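Local structure of FAD-binding oxidoreductase (Gulosibacter chungangensis, 7PBG) at residues 281-284 with 285-289; 325-328 with 329-332; 336-339 with 340-344; 456-459 with 460-464. The protein oxidises 4-ethylphenol and related 4-alkylphenols, dehydrogenating them toward 4-vinylphenol products with a covalently bound FAD cofactor. All coordinates share one frame; numbering follows the deposited sequence.

Interaction 1: 281-284 with 285-289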
loop_
_atom_site.group_PDB
_atom_site.type_symbol
_atom_site.label_atom_id
_atom_site.label_comp_id
_atom_site.label_asym_id
_atom_site.label_seq_id
_atom_site.Cartn_x
_atom_site.Cartn_y
_atom_site.Cartn_z
ATOM N N VAL A 281 6.216 32.609 0.609
ATOM C CA VAL A 281 7.085 33.420 -0.295
ATOM C C VAL A 281 8.549 33.119 0.005
ATOM O O VAL A 281 9.393 33.050 -0.961
ATOM C CB VAL A 281 6.758 34.919 -0.227
ATOM C CG1 VAL A 281 7.007 35.538 1.119
ATOM C CG2 VAL A 281 7.534 35.660 -1.307
ATOM N N THR A 282 8.913 32.870 1.245
ATOM C CA THR A 282 10.342 32.649 1.545
ATOM C C THR A 282 10.863 31.425 0.785
ATOM O O THR A 282 12.034 31.465 0.290
ATOM C CB THR A 282 10.561 32.482 3.048
ATOM O OG1 THR A 282 9.923 33.597 3.668
ATOM C CG2 THR A 282 12.029 32.485 3.406
ATOM N N PHE A 283 10.056 30.367 0.683
ATOM C CA PHE A 283 10.510 29.119 0.031
ATOM C C PHE A 283 10.762 29.448 -1.433
ATOM O O PHE A 283 11.839 29.169 -1.977
ATOM C CB PHE A 283 9.487 28.021 0.308
ATOM C CG PHE A 283 9.983 26.615 0.112
ATOM C CD1 PHE A 283 9.342 25.587 0.764
ATOM C CD2 PHE A 283 11.078 26.329 -0.684
ATOM C CE1 PHE A 283 9.771 24.285 0.602
ATOM C CE2 PHE A 283 11.525 25.023 -0.832
ATOM C CZ PHE A 283 10.830 23.997 -0.240
ATOM N N ASP A 284 9.792 30.102 -2.084
ATOM C CA ASP A 284 9.985 30.424 -3.515
ATOM C C ASP A 284 11.182 31.353 -3.666
ATOM O O ASP A 284 11.991 31.153 -4.591
ATOM C CB ASP A 284 8.734 31.030 -4.158
ATOM C CG ASP A 284 7.876 30.058 -4.972
ATOM O OD1 ASP A 284 8.189 28.819 -5.025
ATOM O OD2 ASP A 284 6.905 30.567 -5.582
ATOM N N ALA A 285 11.262 32.407 -2.869
ATOM C CA ALA A 285 12.377 33.372 -2.952
ATOM C C ALA A 285 13.713 32.624 -2.857
ATOM O O ALA A 285 14.605 32.840 -3.662
ATOM C CB ALA A 285 12.211 34.405 -1.859
ATOM N N ALA A 286 13.823 31.691 -1.937
ATOM C CA ALA A 286 15.116 31.011 -1.689
ATOM C C ALA A 286 15.536 30.124 -2.883
ATOM O O ALA A 286 16.725 29.799 -2.983
ATOM C CB ALA A 286 15.013 30.252 -0.404
ATOM N N CYS A 287 14.616 29.832 -3.818
ATOM C CA CYS A 287 14.924 29.077 -5.040
ATOM C C CYS A 287 15.482 29.949 -6.152
ATOM O O CYS A 287 16.038 29.371 -7.114
ATOM C CB CYS A 287 13.713 28.281 -5.506
ATOM S SG CYS A 287 13.275 26.988 -4.317
ATOM N N VAL A 288 15.323 31.264 -6.078
ATOM C CA VAL A 288 15.664 32.190 -7.192
ATOM C C VAL A 288 16.432 33.398 -6.694
ATOM O O VAL A 288 16.717 34.271 -7.509
ATOM C CB VAL A 288 14.426 32.695 -7.933
ATOM C CG1 VAL A 288 13.777 31.572 -8.714
ATOM C CG2 VAL A 288 13.474 33.405 -6.988
ATOM N N SER A 289 16.836 33.398 -5.437
ATOM C CA SER A 289 17.544 34.562 -4.870
ATOM C C SER A 289 18.235 34.177 -3.573
ATOM O O SER A 289 17.884 33.152 -2.992
ATOM C CB SER A 289 16.600 35.692 -4.669
ATOM O OG SER A 289 15.691 35.404 -3.586
#
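Ala285 N donates to Val281 O at 2.7 Å with an N-H...O angle of 171°, the straightest of the backbone bonds joining 281-284 to 285-289. Ala286 N repeats the i to i-4 pattern on Thr282 O at 2.9 Å. The pattern then tightens: Cys287 N donates to Asp284 O at 3.0 Å, three residues back, and more weakly to Phe283 O. Val288 N likewise turns to Ala285 O. That carbonyl is gripped twice, because Ser289 OG donates to it at 2.8 Å, and the two donors approach from opposite faces of its plane. Ser289 OG also pairs with Trp294 NE1. Among the side chains, Cys287 SG stands obliquely beside the Phe283 ring, 4.3 Å from CD2, a sulfur-aromatic contact; chi1 of Cys287 (-66°) keeps SG beside its own backbone N. The buried carboxylate of Asp284 is satisfied elsewhere, OD1 by a salt bridge to Arg279 and OD2 by Tyr321 OH. Arg279 also makes a cation-pi contact with Phe283, whose side chain comes about 5 Å from the FAD. The shift from i-4 to i-3 bonding is characteristic of a helix C-terminus, here that of a short buried helix following strand 277-280 beside the flavin site.

Interaction 2: 325-328 with 329-332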
loop_
_atom_site.group_PDB
_atom_site.type_symbol
_atom_site.label_atom_id
_atom_site.label_comp_id
_atom_site.label_asym_id
_atom_site.label_seq_id
_atom_site.Cartn_x
_atom_site.Cartn_y
_atom_site.Cartn_z
ATOM N N TYR A 325 -3.597 16.920 -16.144
ATOM C CA TYR A 325 -3.100 15.831 -17.028
ATOM C C TYR A 325 -4.247 15.311 -17.871
ATOM O O TYR A 325 -5.309 14.999 -17.301
ATOM C CB TYR A 325 -2.543 14.661 -16.216
ATOM C CG TYR A 325 -1.509 15.066 -15.199
ATOM C CD1 TYR A 325 -0.158 14.927 -15.462
ATOM C CD2 TYR A 325 -1.868 15.657 -14.001
ATOM C CE1 TYR A 325 0.814 15.294 -14.545
ATOM C CE2 TYR A 325 -0.906 16.067 -13.098
ATOM C CZ TYR A 325 0.448 15.854 -13.344
ATOM O OH TYR A 325 1.393 16.276 -12.426
ATOM N N GLY A 326 -4.015 15.129 -19.164
ATOM C CA GLY A 326 -4.953 14.370 -20.006
ATOM C C GLY A 326 -5.086 15.019 -21.363
ATOM O O GLY A 326 -4.303 15.889 -21.705
ATOM N N PRO A 327 -6.134 14.640 -22.107
ATOM C CA PRO A 327 -6.456 15.357 -23.324
ATOM C C PRO A 327 -6.880 16.778 -22.962
ATOM O O PRO A 327 -7.413 17.017 -21.865
ATOM C CB PRO A 327 -7.620 14.567 -23.919
ATOM C CG PRO A 327 -8.241 13.847 -22.765
ATOM C CD PRO A 327 -7.172 13.687 -21.688
ATOM N N ARG A 328 -6.715 17.693 -23.904
ATOM C CA ARG A 328 -7.012 19.121 -23.672
ATOM C C ARG A 328 -8.466 19.336 -23.236
ATOM O O ARG A 328 -8.691 20.244 -22.407
ATOM C CB ARG A 328 -6.652 19.969 -24.885
ATOM C CG ARG A 328 -6.507 21.448 -24.573
ATOM C CD ARG A 328 -5.454 21.783 -23.536
ATOM N NE ARG A 328 -5.454 23.200 -23.199
ATOM C CZ ARG A 328 -4.384 24.016 -23.161
ATOM N NH1 ARG A 328 -3.149 23.560 -23.367
ATOM N NH2 ARG A 328 -4.579 25.292 -22.844
ATOM N N TRP A 329 -9.439 18.565 -23.750
ATOM C CA TRP A 329 -10.865 18.761 -23.355
ATOM C C TRP A 329 -11.021 18.592 -21.858
ATOM O O TRP A 329 -11.839 19.307 -21.260
ATOM C CB TRP A 329 -11.856 17.871 -24.132
ATOM C CG TRP A 329 -11.541 16.408 -24.139
ATOM C CD1 TRP A 329 -10.917 15.687 -25.120
ATOM C CD2 TRP A 329 -11.929 15.464 -23.139
ATOM N NE1 TRP A 329 -10.813 14.374 -24.749
ATOM C CE2 TRP A 329 -11.458 14.200 -23.561
ATOM C CE3 TRP A 329 -12.649 15.554 -21.942
ATOM C CZ2 TRP A 329 -11.600 13.065 -22.775
ATOM C CZ3 TRP A 329 -12.815 14.416 -21.195
ATOM C CH2 TRP A 329 -12.294 13.199 -21.605
ATOM N N GLN A 330 -10.271 17.666 -21.280
ATOM C CA GLN A 330 -10.321 17.381 -19.833
ATOM C C GLN A 330 -9.535 18.452 -19.062
ATOM O O GLN A 330 -10.048 19.009 -18.067
ATOM C CB GLN A 330 -9.705 16.007 -19.580
ATOM C CG GLN A 330 -9.705 15.648 -18.101
ATOM C CD GLN A 330 -9.154 14.263 -17.869
ATOM O OE1 GLN A 330 -8.339 13.754 -18.638
ATOM N NE2 GLN A 330 -9.635 13.643 -16.808
ATOM N N ILE A 331 -8.308 18.729 -19.486
ATOM C CA ILE A 331 -7.499 19.810 -18.849
ATOM C C ILE A 331 -8.291 21.103 -18.795
ATOM O O ILE A 331 -8.308 21.750 -17.734
ATOM C CB ILE A 331 -6.147 19.998 -19.567
ATOM C CG1 ILE A 331 -5.243 18.786 -19.354
ATOM C CG2 ILE A 331 -5.523 21.311 -19.119
ATOM C CD1 ILE A 331 -3.984 18.794 -20.203
ATOM N N ASP A 332 -8.927 21.508 -19.881
ATOM C CA ASP A 332 -9.562 22.838 -19.903
ATOM C C ASP A 332 -10.710 22.872 -18.880
ATOM O O ASP A 332 -10.909 23.953 -18.272
ATOM C CB ASP A 332 -10.076 23.154 -21.303
ATOM C CG ASP A 332 -8.968 23.516 -22.276
ATOM O OD1 ASP A 332 -7.778 23.645 -21.838
ATOM O OD2 ASP A 332 -9.292 23.646 -23.459
#
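Tyr325 O lies 3.5 Å from Gln330 OE1 where the strand passes into the helix. These two acceptors do not bond each other: Tyr325 O is satisfied by Gln273 NE2, and Gln330 NE2 bonds to Tyr334 OH, while the Tyr325 hydroxyl pairs with Asn375 O. Gly326 has positive phi (141°), and its CA lies close to Gln330 OE1. Ile331 CD1 meets Gly326 O at 3.3 Å. Pro327 is the N-cap residue. Its carbonyl accepts two backbone bonds, from Gln330 N above the carbonyl plane and from Ile331 N at 3.1 Å in that plane. The pyrrolidine ring leans on Trp329, with CG 3.1 Å above one face of the indole and offset toward its rim. Trp329 chi1 of 52° sets the indole between its own backbone N and carbonyl carbon, turned back over the proline. Arg328 bends at chi2 and brings NE to Asp332 OD1 at 2.7 Å, a salt bridge on the syn side of the carboxylate; the guanidinium and carboxylate planes stand 86° apart. Its NH1 and NH2 carry further salt bridges to Glu241 and Glu354. Ile331 packs on Leu243 of strand 241-249, next to strand 318-326 in the sheet, whereas Trp329 faces outward from helix 328-342 onto Trp329 and Lys333 of the second subunit.

Interaction 3: 336-339 with 340-344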
loop_
_atom_site.group_PDB
_atom_site.type_symbol
_atom_site.label_atom_id
_atom_site.label_comp_id
_atom_site.label_asym_id
_atom_site.label_seq_id
_atom_site.Cartn_x
_atom_site.Cartn_y
_atom_site.Cartn_z
ATOM N N GLU A 336 -10.577 25.325 -15.497
ATOM C CA GLU A 336 -11.689 26.267 -15.253
ATOM C C GLU A 336 -12.235 26.055 -13.834
ATOM O O GLU A 336 -12.387 27.065 -13.114
ATOM C CB GLU A 336 -12.714 26.091 -16.388
ATOM C CG GLU A 336 -14.007 26.827 -16.183
ATOM C CD GLU A 336 -15.081 26.565 -17.245
ATOM O OE1 GLU A 336 -15.346 25.366 -17.607
ATOM O OE2 GLU A 336 -15.673 27.554 -17.701
ATOM N N MET A 337 -12.385 24.806 -13.377
ATOM C CA MET A 337 -12.890 24.534 -11.997
ATOM C C MET A 337 -11.913 25.083 -10.944
ATOM O O MET A 337 -12.331 25.698 -9.964
ATOM C CB MET A 337 -13.040 23.034 -11.736
ATOM C CG MET A 337 -14.133 22.405 -12.585
ATOM S SD MET A 337 -14.062 20.608 -12.358
ATOM C CE MET A 337 -15.126 20.071 -13.686
ATOM N N ILE A 338 -10.639 24.840 -11.140
ATOM C CA ILE A 338 -9.588 25.234 -10.168
ATOM C C ILE A 338 -9.542 26.765 -10.143
ATOM O O ILE A 338 -9.542 27.344 -9.058
ATOM C CB ILE A 338 -8.257 24.589 -10.600
ATOM C CG1 ILE A 338 -8.286 23.066 -10.403
ATOM C CG2 ILE A 338 -7.085 25.249 -9.879
ATOM C CD1 ILE A 338 -7.152 22.363 -11.141
ATOM N N ARG A 339 -9.345 27.400 -11.301
ATOM C CA ARG A 339 -9.260 28.880 -11.385
ATOM C C ARG A 339 -10.496 29.472 -10.694
ATOM O O ARG A 339 -10.358 30.399 -9.846
ATOM C CB ARG A 339 -9.198 29.279 -12.862
ATOM C CG ARG A 339 -8.759 30.704 -13.136
ATOM C CD ARG A 339 -8.936 31.018 -14.621
ATOM N NE ARG A 339 -8.449 32.363 -14.873
ATOM C CZ ARG A 339 -9.181 33.480 -14.844
ATOM N NH1 ARG A 339 -10.479 33.452 -14.588
ATOM N NH2 ARG A 339 -8.586 34.643 -15.059
ATOM N N ASP A 340 -11.689 28.983 -11.031
ATOM C CA ASP A 340 -12.948 29.575 -10.505
ATOM C C ASP A 340 -12.990 29.458 -8.987
ATOM O O ASP A 340 -13.465 30.421 -8.325
ATOM C CB ASP A 340 -14.182 28.906 -11.087
ATOM C CG ASP A 340 -14.476 29.301 -12.520
ATOM O OD1 ASP A 340 -15.412 28.705 -13.067
ATOM O OD2 ASP A 340 -13.755 30.154 -13.082
ATOM N N ALA A 341 -12.483 28.363 -8.453
ATOM C CA ALA A 341 -12.488 28.119 -6.997
ATOM C C ALA A 341 -11.559 29.097 -6.264
ATOM O O ALA A 341 -12.006 29.775 -5.324
ATOM C CB ALA A 341 -12.126 26.684 -6.660
ATOM N N TYR A 342 -10.300 29.176 -6.668
ATOM C CA TYR A 342 -9.253 29.887 -5.929
ATOM C C TYR A 342 -9.391 31.398 -6.139
ATOM O O TYR A 342 -8.989 32.166 -5.261
ATOM C CB TYR A 342 -7.896 29.343 -6.327
ATOM C CG TYR A 342 -7.545 27.995 -5.755
ATOM C CD1 TYR A 342 -7.165 27.894 -4.430
ATOM C CD2 TYR A 342 -7.553 26.859 -6.544
ATOM C CE1 TYR A 342 -6.784 26.674 -3.887
ATOM C CE2 TYR A 342 -7.153 25.633 -6.037
ATOM C CZ TYR A 342 -6.742 25.557 -4.718
ATOM O OH TYR A 342 -6.362 24.316 -4.346
ATOM N N LEU A 343 -9.942 31.816 -7.278
ATOM C CA LEU A 343 -10.020 33.261 -7.592
ATOM C C LEU A 343 -11.153 33.901 -6.795
ATOM O O LEU A 343 -11.175 35.140 -6.791
ATOM C CB LEU A 343 -10.179 33.542 -9.085
ATOM C CG LEU A 343 -8.956 33.342 -9.983
ATOM C CD1 LEU A 343 -9.283 33.850 -11.364
ATOM C CD2 LEU A 343 -7.712 34.008 -9.477
ATOM N N GLN A 344 -11.970 33.122 -6.086
ATOM C CA GLN A 344 -12.930 33.712 -5.113
ATOM C C GLN A 344 -12.217 34.229 -3.861
ATOM O O GLN A 344 -12.880 34.917 -3.063
ATOM C CB GLN A 344 -14.021 32.736 -4.727
ATOM C CG GLN A 344 -14.938 32.390 -5.877
ATOM C CD GLN A 344 -16.221 31.858 -5.307
ATOM O OE1 GLN A 344 -16.181 30.883 -4.577
ATOM N NE2 GLN A 344 -17.347 32.500 -5.611
#
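Glu336 O takes the shortest hydrogen bond between 336-339 and 340-344, from Asp340 N at 2.9 Å and 159°. The carboxylate of Asp340 folds back over the same carbonyl, its CG 3.1 Å from Glu336 O, because chi1 of -75° holds CG beside the backbone N; OD1, OD2 and Glu336 O are all acceptors, and no bond forms between them. Glu336 and Asp340 point the same way, side by side, with carboxylate planes 53° apart; Glu336 OE2 and Asp340 OD1 are 4.8 Å apart, not in contact, and any repulsion between the two is probably eased by solvent. Three further i to i-4 bonds continue the ladder: Ala341 N to Met337 O, Tyr342 N to Ile338 O and Leu343 N to Arg339 O. This stretch lies toward the C-terminal part of the amphipathic helix 328-342, laid against the eight-stranded antiparallel sheet. On its inner side Ile338 CG2 lies alongside the Tyr342 ring, 3.7 Å from CD2, while Ile338 O comes to the edge of that ring near its plane. The pair packs on Ile247 of strand 241-249, and the Tyr342 hydroxyl is hydrogen-bonded to Thr262 of helix 255-266. On the neighbouring, more exposed flank Arg339 runs extended from CG to NE, and Leu343 CD1 sits over the centre of one guanidinium face, 3.4 Å above its plane, an apolar methyl covering a flat cation. The same methyl touches Arg339 CG at 3.6 Å, and both residues rest on Phe350 of strand 349-352. Met337 reaches another neighbour, packing on Trp329 of the second subunit.

Interaction 4: 456-459 with 460-464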
loop_
_atom_site.group_PDB
_atom_site.type_symbol
_atom_site.label_atom_id
_atom_site.label_comp_id
_atom_site.label_asym_id
_atom_site.label_seq_id
_atom_site.Cartn_x
_atom_site.Cartn_y
_atom_site.Cartn_z
ATOM N N GLU A 456 20.748 25.887 17.942
ATOM C CA GLU A 456 19.478 26.630 17.859
ATOM C C GLU A 456 18.510 25.796 17.023
ATOM O O GLU A 456 17.354 25.704 17.396
ATOM C CB GLU A 456 19.639 28.017 17.239
ATOM C CG GLU A 456 20.257 29.046 18.193
ATOM C CD GLU A 456 19.614 29.065 19.571
ATOM O OE1 GLU A 456 20.345 28.828 20.579
ATOM O OE2 GLU A 456 18.394 29.256 19.639
ATOM N N THR A 457 18.996 25.221 15.926
ATOM C CA THR A 457 18.127 24.431 15.022
ATOM C C THR A 457 17.626 23.177 15.724
ATOM O O THR A 457 16.433 22.868 15.626
ATOM C CB THR A 457 18.860 24.094 13.729
ATOM O OG1 THR A 457 19.223 25.362 13.190
ATOM C CG2 THR A 457 17.993 23.329 12.752
ATOM N N LEU A 458 18.524 22.454 16.387
ATOM C CA LEU A 458 18.123 21.250 17.129
ATOM C C LEU A 458 17.161 21.629 18.250
ATOM O O LEU A 458 16.113 20.944 18.387
ATOM C CB LEU A 458 19.353 20.558 17.699
ATOM C CG LEU A 458 19.043 19.320 18.524
ATOM C CD1 LEU A 458 18.141 18.341 17.766
ATOM C CD2 LEU A 458 20.334 18.661 18.979
ATOM N N ASP A 459 17.491 22.626 19.079
ATOM C CA ASP A 459 16.584 23.034 20.183
ATOM C C ASP A 459 15.218 23.440 19.640
ATOM O O ASP A 459 14.194 23.036 20.230
ATOM C CB ASP A 459 17.156 24.194 20.977
ATOM C CG ASP A 459 18.349 23.798 21.820
ATOM O OD1 ASP A 459 18.631 22.578 21.902
ATOM O OD2 ASP A 459 19.010 24.736 22.351
ATOM N N MET A 460 15.202 24.255 18.578
ATOM C CA MET A 460 13.953 24.709 17.934
ATOM C C MET A 460 13.131 23.481 17.535
ATOM O O MET A 460 11.944 23.407 17.841
ATOM C CB MET A 460 14.229 25.525 16.674
ATOM C CG MET A 460 12.959 25.984 15.965
ATOM S SD MET A 460 13.343 26.587 14.326
ATOM C CE MET A 460 13.764 25.105 13.418
ATOM N N THR A 461 13.755 22.540 16.844
ATOM C CA THR A 461 13.046 21.370 16.282
ATOM C C THR A 461 12.510 20.482 17.409
ATOM O O THR A 461 11.387 19.989 17.289
ATOM C CB THR A 461 13.926 20.599 15.316
ATOM O OG1 THR A 461 14.382 21.562 14.370
ATOM C CG2 THR A 461 13.178 19.473 14.624
ATOM N N ARG A 462 13.284 20.239 18.465
ATOM C CA ARG A 462 12.745 19.407 19.563
ATOM C C ARG A 462 11.535 20.080 20.193
ATOM O O ARG A 462 10.604 19.325 20.623
ATOM C CB ARG A 462 13.804 19.114 20.631
ATOM C CG ARG A 462 14.991 18.321 20.131
ATOM C CD ARG A 462 15.567 17.490 21.239
ATOM N NE ARG A 462 16.768 16.762 20.882
ATOM C CZ ARG A 462 16.805 15.542 20.350
ATOM N NH1 ARG A 462 15.690 14.917 19.990
ATOM N NH2 ARG A 462 17.972 14.978 20.094
ATOM N N GLU A 463 11.496 21.415 20.286
ATOM C CA GLU A 463 10.304 22.125 20.808
ATOM C C GLU A 463 9.149 22.005 19.793
ATOM O O GLU A 463 8.003 21.792 20.201
ATOM C CB GLU A 463 10.589 23.601 21.066
ATOM C CG GLU A 463 9.397 24.336 21.628
ATOM C CD GLU A 463 8.685 23.734 22.852
ATOM O OE1 GLU A 463 9.321 23.038 23.689
ATOM O OE2 GLU A 463 7.476 23.970 22.981
ATOM N N LEU A 464 9.425 22.096 18.493
ATOM C CA LEU A 464 8.366 21.885 17.475
ATOM C C LEU A 464 7.753 20.488 17.623
ATOM O O LEU A 464 6.482 20.386 17.600
ATOM C CB LEU A 464 8.926 22.101 16.062
ATOM C CG LEU A 464 9.241 23.548 15.695
ATOM C CD1 LEU A 464 10.013 23.593 14.390
ATOM C CD2 LEU A 464 7.991 24.395 15.654
#
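Thr461 folds its hydroxyl back onto the carbonyl one turn earlier: OG1 donates to Thr457 O at 2.7 Å, and Thr461 N donates to the same oxygen at 3.0 Å. The two donors reach it from opposite faces of the carbonyl plane, each tilted 28° from it, so one oxygen takes two bonds. The side-chain bond depends on chi1 of -54°, which leaves OG1 beside its own backbone N and facing back along the helix. Flanking bonds are regular: Met460 N to Glu456 O, Arg462 N to Leu458 O at 2.9 Å, and Glu463 N to Asp459 O. On another flank Leu458 and Arg462 run side by side in the same direction. Leu458 CD1 lies over one face of the guanidinium, 3.8 Å from NE and 3.9 Å from Arg462 CG, so it meets both the aliphatic stem and the flat head. In the next shell, Gln485 OE1 on NH1 and Val481 O on NH2 hold the Arg462 head in place, Thr457 OG1 repeats the backward-folded hydroxyl by bonding to Ser453 O, Asp459 pairs with Lys455, Glu463 with Arg466, and Glu456 OE2 with His423 ND1. Further out, Met460 packs against Ile419 of helix 406-422, while Thr457, Leu458 and Thr461 share Phe396 of strand 393-402, the residue after His395, the covalent FAD attachment site, whose side chain is about 8 Å from that of Thr457. Threonines bonded to the i-4 carbonyl are typical of alpha-helix interiors, and this helix backs the flavin-bearing strand within the C-terminal domain of the FAD-linked oxidases.

Interaction 1 is the most buried of the four and closest to the cofactor; interaction 4 is partly buried, and interactions 2 and 3 lie toward the periphery. The latter two share helix 328-342, one at its start and the other near its end, with centres about 16 Å apart, and both contribute to the subunit interface through Trp329 or Met337. Interaction 4 is on the opposite side of the chain's centre from interaction 2, about 45 Å between centres. Chemistry follows place: a sulfur-aromatic contact in 281-289, a salt bridge and a proline packed on an indole face in 325-332, and leucine over a guanidinium in both 336-344 and 456-464.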